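Local coordinates for protein thioredoxin Reductase (Burkholderia cenocepacia, PDB 4F82) that probably reduces hydrogen peroxide and organic hydroperoxides to water and alcohols at the expense of thiols, as a peroxiredoxin of the Prx5 subfamily, at residues 18-23 with 36-41; 87-92 with 118-123. One frame throughout, in Å; residues are numbered along the deposited sequence.

Interaction 1 (18-23 with 36-41); sequences DAQLFE and PNACSV
Leu21 and Cys39 pair at the middle of an antiparallel beta hairpin. The Leu21 N to Cys39 O bond is nearly straight, with an N-H...O angle of 167°. The return bond runs from Cys39 N to Leu21 O at 2.8 Å. Glu23 and Asn37 form the next hydrogen-bonded pair. There Asn37 N stands above the carbonyl plane of Glu23 O, 41° out of it.

The tight side holds Leu21, Cys39 and Val41; Leu21 and Val41 are buried. Leu21 CD1 lies 3.6 Å from Val41 CG2, and the two side chains cross at a slant. The same Val41 CG2 also touches Ala19 O. Cys39 SG sits between its own backbone N and carbonyl carbon (chi1 57°), and its nearest approach is to Leu21 O.

On the other face, Gln20 and Ala38 are exposed to solvent, although the second subunit covers part of it: Gln20 packs on its Ala132 and Phe22 on its Gly134. Ala38 CB lies over one face of the Phe22 ring in a CH-pi contact, 4.0 Å from the centroid and displaced toward the rim. Gln20 stretches out from the strand, and its NE2 passes 3.7 Å from Ala38 CB.

Where the second strand ends, Ser40 is the N-cap of helix 41-45. In one of its two conformers, OG donates to the syn lone pair of Asp18 OD1 at 2.8 Å and accepts from Asp43 N, capping the helix. Asp18 OD1 accepts from Arg42 N as well. Val41 N bonds Ala19 O at 3.0 Å, which ties the first helical turn to the incoming chain.

Glu23 OE1 forms a salt bridge with Arg111. Strand 111-114 pairs with strand 20-25 on the edge away from strand 35-40, and helix 119-124 packs on Ala19, Leu21 and Val41.

Interaction 2 (87-92 with 118-123); sequences WCVSVN and AAFTHA
Val91 meets Thr121 through the hydroxyl oxygen: CG2 lies 3.7 Å from Thr121 OG1, and no hydrogen bond joins the two segments. Thr121 OG1 is anti to the carbonyl carbon of its own residue (chi1 -60°). It is satisfied outside this contact by Asp115 OD2, so the valine methyl packs against an oxygen whose polar partner lies elsewhere. Asp115 also accepts from Phe120 N through OD1, holding the first turn of the helix.

The other branch of Val91, CG1, touches Ala118 CB at 3.8 Å. Ala118 is the N-cap residue of helix 119-124. Both methyls of Val91 therefore face the helix start. Val91 itself is the centre of an inverse gamma turn, just past the end of strand 85-90.

Two residues earlier, within strand 85-90, Val89 CG1 approaches the edge of the Phe120 ring, near its plane, 4.2 Å from CD2. The valine methyl thus meets the ring rim and does not stack on a face.

The contact packs short helix 119-124 against the C-terminal end of strand 85-90, which runs parallel to strands 49-55 and 111-114 in the mixed sheet of the thioredoxin-like fold. Strand 137-147 lines the same region, with Tyr142 against Val89 and Ser139 against Thr121. All five touching residues are buried. The chemistry implies that van der Waals packing joins helix to strand, while the hydroxyl of Thr121 is bonded to Asp115, in the loop before the helix.

Phe120 makes three of the four links between the two contacts, whose centres are 10 Å apart. Its CE1 lies 3.6 Å from Val41 CG1, and its CA lies 3.6 Å from Ala19 CB. Its CB also packs on Leu21 CD2, at 3.9 Å. The fourth link is Leu21 CD1 to Trp87 CZ3, at 4.1 Å. The inner face of the hairpin in interaction 1 thus continues into the hydrophobic core of interaction 2. Both contacts reach the same mixed sheet of this thioredoxin-like fold. Interaction 2 is nearer the predicted peroxidatic Cys63: the side chains of Val91 and Cys63 are about 11 Å apart. Interaction 1 lies away from that site.

Interaction 1 (18-23 with 36-41)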
ATOM      1  N   ASP A  18     -18.600  -3.452 -12.578  1.00 14.97           N
ATOM      2  CA  ASP A  18     -18.092  -4.585 -11.803  1.00 15.92           C
ATOM      3  C   ASP A  18     -16.592  -4.413 -11.708  1.00 14.20           C
ATOM      4  O   ASP A  18     -16.001  -3.740 -12.561  1.00 10.74           O
ATOM      5  CB  ASP A  18     -18.411  -5.928 -12.468  1.00 14.38           C
ATOM      6  CG  ASP A  18     -18.501  -7.081 -11.462  1.00 17.34           C
ATOM      7  OD1 ASP A  18     -18.371  -6.863 -10.229  1.00 13.47           O
ATOM      8  OD2 ASP A  18     -18.737  -8.233 -11.902  1.00 16.72           O
ATOM      9  N   ALA A  19     -16.005  -5.003 -10.664  1.00  9.23           N
ATOM     10  CA  ALA A  19     -14.549  -5.120 -10.496  1.00  7.88           C
ATOM     11  C   ALA A  19     -14.290  -6.165  -9.437  1.00  6.69           C
ATOM     12  O   ALA A  19     -15.209  -6.564  -8.712  1.00  8.20           O
ATOM     13  CB  ALA A  19     -13.933  -3.777 -10.062  1.00  8.59           C
ATOM     14  N   GLN A  20     -13.043  -6.637  -9.337  1.00  6.52           N
ATOM     15  CA  GLN A  20     -12.716  -7.558  -8.272  1.00  7.85           C
ATOM     16  C   GLN A  20     -12.012  -6.822  -7.135  1.00  9.30           C
ATOM     17  O   GLN A  20     -10.960  -6.210  -7.322  1.00 10.70           O
ATOM     18  CB  GLN A  20     -11.896  -8.774  -8.789  1.00  7.89           C
ATOM     19  CG  GLN A  20     -11.427  -9.721  -7.685  1.00  8.35           C
ATOM     20  CD  GLN A  20     -10.678 -10.925  -8.252  1.00 15.31           C
ATOM     21  OE1 GLN A  20      -9.462 -10.872  -8.470  1.00 23.75           O
ATOM     22  NE2 GLN A  20     -11.402 -12.010  -8.492  1.00 12.47           N
ATOM     23  N   LEU A  21     -12.602  -6.899  -5.948  1.00  6.69           N
ATOM     24  CA  LEU A  21     -12.016  -6.291  -4.762  1.00  5.70           C
ATOM     25  C   LEU A  21     -11.641  -7.428  -3.819  1.00  7.41           C
ATOM     26  O   LEU A  21     -12.097  -8.553  -3.995  1.00 13.09           O
ATOM     27  CB  LEU A  21     -13.028  -5.362  -4.082  1.00  8.16           C
ATOM     28  CG  LEU A  21     -13.482  -4.095  -4.824  1.00 13.55           C
ATOM     29  CD1 LEU A  21     -14.484  -3.250  -4.010  1.00 15.10           C
ATOM     30  CD2 LEU A  21     -12.283  -3.268  -5.192  1.00 17.19           C
ATOM     31  N   PHE A  22     -10.804  -7.134  -2.838  1.00  7.39           N
ATOM     32  CA  PHE A  22     -10.467  -8.088  -1.786  1.00  7.07           C
ATOM     33  C   PHE A  22     -10.734  -7.492  -0.397  1.00  6.57           C
ATOM     34  O   PHE A  22     -10.402  -6.319  -0.105  1.00  5.73           O
ATOM     35  CB  PHE A  22      -8.956  -8.501  -1.863  1.00 10.77           C
ATOM     36  CG  PHE A  22      -8.572  -9.337  -3.074  1.00  9.94           C
ATOM     37  CD1 PHE A  22      -8.255 -10.689  -2.937  1.00  9.54           C
ATOM     38  CD2 PHE A  22      -8.475  -8.767  -4.344  1.00  8.72           C
ATOM     39  CE1 PHE A  22      -7.896 -11.470  -4.066  1.00 12.51           C
ATOM     40  CE2 PHE A  22      -8.104  -9.559  -5.488  1.00  5.87           C
ATOM     41  CZ  PHE A  22      -7.806 -10.885  -5.343  1.00  8.74           C
ATOM     42  N   GLU A  23     -11.281  -8.319   0.487  1.00  8.71           N
ATOM     43  CA  GLU A  23     -11.429  -7.950   1.907  1.00  8.00           C
ATOM     44  C   GLU A  23     -10.720  -8.969   2.777  1.00 12.09           C
ATOM     45  O   GLU A  23     -10.874 -10.190   2.594  1.00  7.25           O
ATOM     46  CB  GLU A  23     -12.905  -7.848   2.296  1.00  7.22           C
ATOM     47  CG  GLU A  23     -13.118  -7.531   3.769  1.00  8.30           C
ATOM     48  CD  GLU A  23     -14.569  -7.510   4.155  1.00 11.15           C
ATOM     49  OE1 GLU A  23     -15.384  -8.229   3.507  1.00 11.05           O
ATOM     50  OE2 GLU A  23     -14.892  -6.794   5.134  1.00 10.18           O
ATOM     51  N   PRO A  36      -7.048 -12.574   2.740  1.00  9.85           N
ATOM     52  CA  PRO A  36      -7.713 -11.887   1.629  1.00 10.43           C
ATOM     53  C   PRO A  36      -8.750 -12.762   0.910  1.00 10.60           C
ATOM     54  O   PRO A  36      -8.505 -13.937   0.597  1.00 10.12           O
ATOM     55  CB  PRO A  36      -6.545 -11.533   0.699  1.00  9.44           C
ATOM     56  CG  PRO A  36      -5.502 -12.584   0.998  1.00 15.91           C
ATOM     57  CD  PRO A  36      -5.605 -12.767   2.480  1.00  9.82           C
ATOM     58  N   ASN A  37      -9.936 -12.198   0.713  1.00 11.71           N
ATOM     59  CA  ASN A  37     -10.999 -12.869  -0.018  1.00 11.59           C
ATOM     60  C   ASN A  37     -11.420 -12.010  -1.205  1.00  9.45           C
ATOM     61  O   ASN A  37     -11.783 -10.850  -1.029  1.00  9.87           O
ATOM     62  CB  ASN A  37     -12.193 -13.106   0.895  1.00  9.93           C
ATOM     63  CG  ASN A  37     -11.983 -14.256   1.849  1.00 13.10           C
ATOM     64  OD1 ASN A  37     -12.626 -15.301   1.739  1.00 11.16           O
ATOM     65  ND2 ASN A  37     -11.090 -14.069   2.801  1.00 12.64           N
ATOM     66  N   ALA A  38     -11.410 -12.574  -2.410  1.00  9.86           N
ATOM     67  CA  ALA A  38     -11.835 -11.820  -3.603  1.00  9.72           C
ATOM     68  C   ALA A  38     -13.353 -11.740  -3.631  1.00 12.47           C
ATOM     69  O   ALA A  38     -14.017 -12.685  -3.239  1.00 12.71           O
ATOM     70  CB  ALA A  38     -11.360 -12.523  -4.857  1.00 10.27           C
ATOM     71  N   CYS A  39     -13.908 -10.629  -4.112  1.00 13.38           N
ATOM     72  CA  CYS A  39     -15.347 -10.575  -4.292  1.00 17.77           C
ATOM     73  C   CYS A  39     -15.664  -9.584  -5.394  1.00 16.07           C
ATOM     74  O   CYS A  39     -14.892  -8.671  -5.653  1.00 16.61           O
ATOM     75  CB  CYS A  39     -16.030 -10.154  -3.002  1.00 19.12           C
ATOM     76  SG  CYS A  39     -15.380  -8.571  -2.480  1.00 19.95           S
ATOM     77  N   SER A  40     -16.808  -9.808  -6.035  1.00 12.82           N
ATOM     78  CA  SER A  40     -17.277  -9.005  -7.167  0.73 13.05           C
ATOM     79  C   SER A  40     -18.046  -7.806  -6.632  1.00 12.27           C
ATOM     80  O   SER A  40     -18.881  -7.959  -5.744  1.00 12.67           O
ATOM     81  CB  SER A  40     -18.179  -9.856  -8.079  0.73 14.61           C
ATOM     82  OG  SER A  40     -19.140  -9.075  -8.784  0.73 14.97           O
ATOM     83  N   VAL A  41     -17.772  -6.615  -7.161  1.00 11.54           N
ATOM     84  CA  VAL A  41     -18.506  -5.420  -6.725  1.00 11.40           C
ATOM     85  C   VAL A  41     -20.020  -5.575  -6.985  1.00 12.25           C
ATOM     86  O   VAL A  41     -20.851  -5.317  -6.101  1.00 11.75           O
ATOM     87  CB  VAL A  41     -17.972  -4.159  -7.430  1.00 11.89           C
ATOM     88  CG1 VAL A  41     -18.880  -2.937  -7.170  1.00 10.26           C
ATOM     89  CG2 VAL A  41     -16.557  -3.848  -6.925  1.00  8.14           C
TER

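Interaction 2 (87-92 with 118-123)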
ATOM      1  N   TRP A  87     -18.750   0.644   2.878  1.00  5.04           N
ATOM      2  CA  TRP A  87     -17.424   0.208   2.444  1.00  4.86           C
ATOM      3  C   TRP A  87     -16.428   1.357   2.407  1.00  4.67           C
ATOM      4  O   TRP A  87     -16.751   2.468   2.007  1.00  5.34           O
ATOM      5  CB  TRP A  87     -17.486  -0.324   1.023  1.00 11.02           C
ATOM      6  CG  TRP A  87     -18.413  -1.474   0.750  1.00  8.27           C
ATOM      7  CD1 TRP A  87     -19.279  -2.124   1.603  1.00  7.28           C
ATOM      8  CD2 TRP A  87     -18.574  -2.057  -0.526  1.00  7.09           C
ATOM      9  NE1 TRP A  87     -19.963  -3.129   0.906  1.00  6.97           N
ATOM     10  CE2 TRP A  87     -19.554  -3.085  -0.411  1.00  6.63           C
ATOM     11  CE3 TRP A  87     -17.968  -1.810  -1.779  1.00  8.10           C
ATOM     12  CZ2 TRP A  87     -19.915  -3.897  -1.498  1.00 11.09           C
ATOM     13  CZ3 TRP A  87     -18.344  -2.607  -2.867  1.00 11.34           C
ATOM     14  CH2 TRP A  87     -19.310  -3.642  -2.712  1.00 11.83           C
ATOM     15  N   CYS A  88     -15.212   1.091   2.830  1.00  6.16           N
ATOM     16  CA  CYS A  88     -14.103   2.011   2.552  1.00  5.59           C
ATOM     17  C   CYS A  88     -13.290   1.434   1.389  1.00  4.42           C
ATOM     18  O   CYS A  88     -12.715   0.344   1.497  1.00  9.04           O
ATOM     19  CB  CYS A  88     -13.220   2.178   3.777  1.00  7.83           C
ATOM     20  SG  CYS A  88     -11.709   3.157   3.437  1.00  7.63           S
ATOM     21  N   VAL A  89     -13.231   2.150   0.272  1.00  4.39           N
ATOM     22  CA  VAL A  89     -12.448   1.654  -0.854  1.00  4.42           C
ATOM     23  C   VAL A  89     -11.118   2.400  -0.967  1.00  6.92           C
ATOM     24  O   VAL A  89     -11.076   3.622  -0.862  1.00  6.03           O
ATOM     25  CB  VAL A  89     -13.220   1.791  -2.165  1.00  4.52           C
ATOM     26  CG1 VAL A  89     -12.305   1.532  -3.348  1.00  7.18           C
ATOM     27  CG2 VAL A  89     -14.411   0.810  -2.180  1.00  8.67           C
ATOM     28  N   SER A  90     -10.010   1.683  -1.138  1.00  4.47           N
ATOM     29  CA  SER A  90      -8.749   2.381  -1.338  1.00  4.54           C
ATOM     30  C   SER A  90      -7.899   1.570  -2.266  1.00  7.73           C
ATOM     31  O   SER A  90      -8.061   0.340  -2.352  1.00  5.44           O
ATOM     32  CB  SER A  90      -7.995   2.589  -0.001  1.00  6.49           C
ATOM     33  OG  SER A  90      -6.792   3.359  -0.183  1.00  7.50           O
ATOM     34  N   VAL A  91      -6.957   2.243  -2.921  1.00  6.44           N
ATOM     35  CA  VAL A  91      -6.007   1.560  -3.794  1.00  5.63           C
ATOM     36  C   VAL A  91      -4.849   1.128  -2.923  1.00  5.16           C
ATOM     37  O   VAL A  91      -3.819   1.821  -2.791  1.00  5.30           O
ATOM     38  CB  VAL A  91      -5.534   2.427  -5.000  1.00  7.78           C
ATOM     39  CG1 VAL A  91      -4.604   1.600  -5.921  1.00  8.35           C
ATOM     40  CG2 VAL A  91      -6.738   2.856  -5.793  1.00  5.63           C
ATOM     41  N   ASN A  92      -5.094   0.016  -2.247  1.00  5.12           N
ATOM     42  CA  ASN A  92      -4.167  -0.649  -1.335  1.00  5.26           C
ATOM     43  C   ASN A  92      -4.559  -2.111  -1.413  1.00  7.33           C
ATOM     44  O   ASN A  92      -5.738  -2.425  -1.683  1.00  6.95           O
ATOM     45  CB  ASN A  92      -4.429  -0.198   0.107  1.00  6.45           C
ATOM     46  CG  ASN A  92      -3.816   1.175   0.440  1.00  8.15           C
ATOM     47  OD1 ASN A  92      -4.545   2.165   0.581  1.00  8.72           O
ATOM     48  ND2 ASN A  92      -2.483   1.224   0.596  1.00  5.45           N
ATOM     49  N   ALA A 118      -6.177  -0.963  -8.544  1.00  7.96           N
ATOM     50  CA  ALA A 118      -6.897   0.229  -8.984  1.00 10.43           C
ATOM     51  C   ALA A 118      -7.917  -0.062 -10.078  1.00  8.14           C
ATOM     52  O   ALA A 118      -8.357   0.866 -10.763  1.00  8.98           O
ATOM     53  CB  ALA A 118      -5.934   1.338  -9.418  1.00  6.36           C
ATOM     54  N   ALA A 119      -8.315  -1.333 -10.212  1.00  7.24           N
ATOM     55  CA  ALA A 119      -9.267  -1.728 -11.246  1.00  6.98           C
ATOM     56  C   ALA A 119     -10.630  -1.068 -11.081  1.00  6.80           C
ATOM     57  O   ALA A 119     -11.187  -0.576 -12.069  1.00  7.13           O
ATOM     58  CB  ALA A 119      -9.415  -3.259 -11.339  1.00  9.96           C
ATOM     59  N   PHE A 120     -11.181  -1.078  -9.866  1.00  6.36           N
ATOM     60  CA  PHE A 120     -12.490  -0.465  -9.606  1.00 12.06           C
ATOM     61  C   PHE A 120     -12.417   1.061  -9.795  1.00  8.79           C
ATOM     62  O   PHE A 120     -13.292   1.685 -10.412  1.00  6.62           O
ATOM     63  CB  PHE A 120     -12.913  -0.787  -8.165  1.00  7.06           C
ATOM     64  CG  PHE A 120     -14.344  -0.388  -7.820  1.00  9.99           C
ATOM     65  CD1 PHE A 120     -15.405  -0.625  -8.708  1.00  8.60           C
ATOM     66  CD2 PHE A 120     -14.632   0.145  -6.569  1.00 11.39           C
ATOM     67  CE1 PHE A 120     -16.717  -0.266  -8.363  1.00  6.14           C
ATOM     68  CE2 PHE A 120     -15.954   0.474  -6.207  1.00 11.94           C
ATOM     69  CZ  PHE A 120     -16.978   0.275  -7.102  1.00  7.70           C
ATOM     70  N   THR A 121     -11.361   1.653  -9.251  1.00  7.94           N
ATOM     71  CA  THR A 121     -11.228   3.101  -9.218  1.00  5.89           C
ATOM     72  C   THR A 121     -11.057   3.587 -10.640  1.00  7.53           C
ATOM     73  O   THR A 121     -11.591   4.644 -11.014  1.00  7.83           O
ATOM     74  CB  THR A 121     -10.022   3.515  -8.360  1.00  7.40           C
ATOM     75  OG1 THR A 121     -10.203   3.032  -7.012  1.00  9.92           O
ATOM     76  CG2 THR A 121      -9.890   5.056  -8.313  1.00  5.69           C
ATOM     77  N   HIS A 122     -10.275   2.840 -11.431  1.00  6.87           N
ATOM     78  CA  HIS A 122     -10.171   3.122 -12.877  1.00  7.27           C
ATOM     79  C   HIS A 122     -11.513   2.986 -13.571  1.00  9.55           C
ATOM     80  O   HIS A 122     -11.863   3.816 -14.410  1.00 11.91           O
ATOM     81  CB  HIS A 122      -9.124   2.222 -13.553  1.00 10.13           C
ATOM     82  CG  HIS A 122      -7.748   2.823 -13.608  1.00 14.99           C
ATOM     83  ND1 HIS A 122      -6.674   2.302 -12.913  1.00 20.13           N
ATOM     84  CD2 HIS A 122      -7.272   3.888 -14.296  1.00 14.94           C
ATOM     85  CE1 HIS A 122      -5.590   3.022 -13.170  1.00 16.25           C
ATOM     86  NE2 HIS A 122      -5.929   3.996 -13.998  1.00 14.82           N
ATOM     87  N   ALA A 123     -12.285   1.954 -13.228  1.00  9.94           N
ATOM     88  CA  ALA A 123     -13.554   1.741 -13.904  1.00  7.82           C
ATOM     89  C   ALA A 123     -14.550   2.886 -13.573  1.00 12.45           C
ATOM     90  O   ALA A 123     -15.427   3.202 -14.384  1.00 13.12           O
ATOM     91  CB  ALA A 123     -14.121   0.381 -13.541  1.00  7.78           C
TER